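Local structure of Lmo2445 protein (Listeria monocytogenes EGD-e, 5HZL) at residues L182-P186 with F221-I225. The protein is a secreted internalin-like leucine-rich-repeat protein of unknown function that binds calcium ions. Residues are numbered along the deposited sequence; the frame is centred on the assembly and turned at random.
Sequences LISIP and FVPFI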
ATOM      1  N   LEU A 182       1.441   9.928   1.907  1.00 40.71           N
ATOM      2  CA  LEU A 182       2.842  10.142   1.559  1.00 40.70           C
ATOM      3  C   LEU A 182       3.227  11.629   1.613  1.00 40.92           C
ATOM      4  O   LEU A 182       2.418  12.489   1.275  1.00 40.09           O
ATOM      5  CB  LEU A 182       3.091   9.581   0.157  1.00 40.31           C
ATOM      6  CG  LEU A 182       2.882   8.069   0.037  1.00 39.11           C
ATOM      7  CD1 LEU A 182       2.887   7.617  -1.415  1.00 38.49           C
ATOM      8  CD2 LEU A 182       3.940   7.357   0.870  1.00 39.68           C
ATOM      9  N   ILE A 183       4.463  11.911   2.040  1.00 40.99           N
ATOM     10  CA  ILE A 183       4.977  13.282   2.141  1.00 42.09           C
ATOM     11  C   ILE A 183       6.050  13.527   1.093  1.00 43.03           C
ATOM     12  O   ILE A 183       6.763  14.527   1.125  1.00 44.56           O
ATOM     13  CB  ILE A 183       5.591  13.556   3.536  1.00 42.77           C
ATOM     14  CG1 ILE A 183       6.887  12.751   3.763  1.00 43.37           C
ATOM     15  CG2 ILE A 183       4.559  13.252   4.609  1.00 42.70           C
ATOM     16  CD1 ILE A 183       7.638  13.114   5.017  1.00 44.02           C
ATOM     17  N   SER A 184       6.130  12.613   0.148  1.00 43.56           N
ATOM     18  CA  SER A 184       7.141  12.641  -0.866  1.00 45.36           C
ATOM     19  C   SER A 184       6.572  12.032  -2.136  1.00 45.65           C
ATOM     20  O   SER A 184       5.548  11.347  -2.087  1.00 44.83           O
ATOM     21  CB  SER A 184       8.286  11.792  -0.324  1.00 46.43           C
ATOM     22  OG  SER A 184       9.309  11.570  -1.267  1.00 49.63           O
ATOM     23  N   ILE A 185       7.243  12.272  -3.259  1.00 45.98           N
ATOM     24  CA  ILE A 185       6.819  11.754  -4.538  1.00 46.75           C
ATOM     25  C   ILE A 185       7.856  10.787  -5.125  1.00 49.12           C
ATOM     26  O   ILE A 185       9.064  11.061  -5.058  1.00 50.91           O
ATOM     27  CB  ILE A 185       6.632  12.908  -5.559  1.00 47.74           C
ATOM     28  CG1 ILE A 185       5.615  13.932  -5.045  1.00 47.65           C
ATOM     29  CG2 ILE A 185       6.196  12.388  -6.939  1.00 47.65           C
ATOM     30  CD1 ILE A 185       5.360  15.093  -5.996  1.00 48.47           C
ATOM     31  N   PRO A 186       7.395   9.645  -5.692  1.00 50.01           N
ATOM     32  CA  PRO A 186       8.319   8.740  -6.381  1.00 52.23           C
ATOM     33  C   PRO A 186       8.574   9.372  -7.761  1.00 54.61           C
ATOM     34  O   PRO A 186       7.959   8.993  -8.751  1.00 54.51           O
ATOM     35  CB  PRO A 186       7.532   7.436  -6.477  1.00 50.61           C
ATOM     36  CG  PRO A 186       6.110   7.847  -6.455  1.00 49.12           C
ATOM     37  CD  PRO A 186       6.030   9.093  -5.634  1.00 48.68           C
ATOM     38  N   PHE A 221       9.420  19.212   7.826  1.00 51.16           N
ATOM     39  CA  PHE A 221      10.020  18.443   6.698  1.00 49.08           C
ATOM     40  C   PHE A 221       8.919  17.977   5.761  1.00 48.05           C
ATOM     41  O   PHE A 221       8.196  17.034   6.100  1.00 47.93           O
ATOM     42  CB  PHE A 221      10.815  17.247   7.253  1.00 48.24           C
ATOM     43  CG  PHE A 221      11.404  16.347   6.203  1.00 47.54           C
ATOM     44  CD1 PHE A 221      12.489  16.757   5.445  1.00 48.11           C
ATOM     45  CD2 PHE A 221      10.908  15.059   6.007  1.00 47.00           C
ATOM     46  CE1 PHE A 221      13.047  15.922   4.489  1.00 47.81           C
ATOM     47  CE2 PHE A 221      11.464  14.219   5.052  1.00 46.66           C
ATOM     48  CZ  PHE A 221      12.533  14.652   4.292  1.00 47.25           C
ATOM     49  N   VAL A 222       8.791  18.628   4.595  1.00 47.30           N
ATOM     50  CA  VAL A 222       7.735  18.294   3.635  1.00 46.00           C
ATOM     51  C   VAL A 222       8.266  18.287   2.200  1.00 45.33           C
ATOM     52  O   VAL A 222       8.069  19.257   1.450  1.00 45.14           O
ATOM     53  CB  VAL A 222       6.558  19.302   3.730  1.00 47.71           C
ATOM     54  CG1 VAL A 222       5.333  18.743   2.990  1.00 47.95           C
ATOM     55  CG2 VAL A 222       6.179  19.592   5.181  1.00 47.48           C
ATOM     56  N   PRO A 223       8.930  17.190   1.796  1.00 45.17           N
ATOM     57  CA  PRO A 223       9.483  17.097   0.446  1.00 45.98           C
ATOM     58  C   PRO A 223       8.499  17.296  -0.695  1.00 46.71           C
ATOM     59  O   PRO A 223       8.889  17.807  -1.741  1.00 47.10           O
ATOM     60  CB  PRO A 223      10.058  15.686   0.403  1.00 45.61           C
ATOM     61  CG  PRO A 223      10.441  15.422   1.798  1.00 46.17           C
ATOM     62  CD  PRO A 223       9.368  16.057   2.627  1.00 45.72           C
ATOM     63  N   PHE A 224       7.247  16.903  -0.483  1.00 47.31           N
ATOM     64  CA  PHE A 224       6.206  17.028  -1.504  1.00 48.43           C
ATOM     65  C   PHE A 224       6.073  18.455  -2.043  1.00 50.28           C
ATOM     66  O   PHE A 224       5.920  18.649  -3.250  1.00 49.96           O
ATOM     67  CB  PHE A 224       4.854  16.545  -0.946  1.00 48.49           C
ATOM     68  CG  PHE A 224       3.723  16.644  -1.937  1.00 49.74           C
ATOM     69  CD1 PHE A 224       2.962  17.801  -2.027  1.00 49.77           C
ATOM     70  CD2 PHE A 224       3.427  15.583  -2.791  1.00 49.69           C
ATOM     71  CE1 PHE A 224       1.933  17.901  -2.944  1.00 50.52           C
ATOM     72  CE2 PHE A 224       2.394  15.679  -3.708  1.00 50.13           C
ATOM     73  CZ  PHE A 224       1.649  16.839  -3.786  1.00 50.76           C
ATOM     74  N   ILE A 225       6.128  19.438  -1.144  1.00 51.62           N
ATOM     75  CA  ILE A 225       6.007  20.852  -1.522  1.00 53.89           C
ATOM     76  C   ILE A 225       6.992  21.250  -2.624  1.00 54.29           C
ATOM     77  O   ILE A 225       6.629  21.923  -3.588  1.00 57.01           O
ATOM     78  CB  ILE A 225       6.201  21.780  -0.294  1.00 55.65           C
ATOM     79  CG1 ILE A 225       5.035  21.602   0.683  1.00 55.51           C
ATOM     80  CG2 ILE A 225       6.260  23.249  -0.711  1.00 58.00           C
ATOM     81  CD1 ILE A 225       5.194  22.354   1.989  1.00 56.24           C
TER
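The contact probably lies where the leucine-rich repeats meet the C-terminal domain, whose family belongs to the E-set clan: Ile183 and Ile185 pack on Phe221, Pro223 and Phe224. The loop 182-186 follows strand 181-182 and meets the start of helix 223-227. One hydrogen bond joins the two backbones: Phe224 N donates to Ile183 O at 2.9 Å. It is bent, 134° at the hydrogen, and the donor sits above the carbonyl plane, 37° out of it. The Ile183 side chain crosses Phe221 at about a right angle, and its CD1 tip lies 3.9 Å from Phe221 CD2. Pro223 CD covers one face of the Phe221 ring over its centre. On the far side of the hydrogen bond, Ile185 CG1 reaches Phe224 CD2 at 3.5 Å, with Ile185 CD1 also near CD2 and CE2 of that ring. Phe224 CG is anti to its backbone N (chi1 180°), which carries the ring toward Ile185. Ser184 turns its CB away, and its OG is hydrogen-bonded to Ile161 O. Gln227 OE1, from helix 223-227, is hydrogen-bonded to Ile185 N. The join is thus mainly apolar and buried, and the backbone bond gives the carbonyl of Ile183 a polar partner inside it.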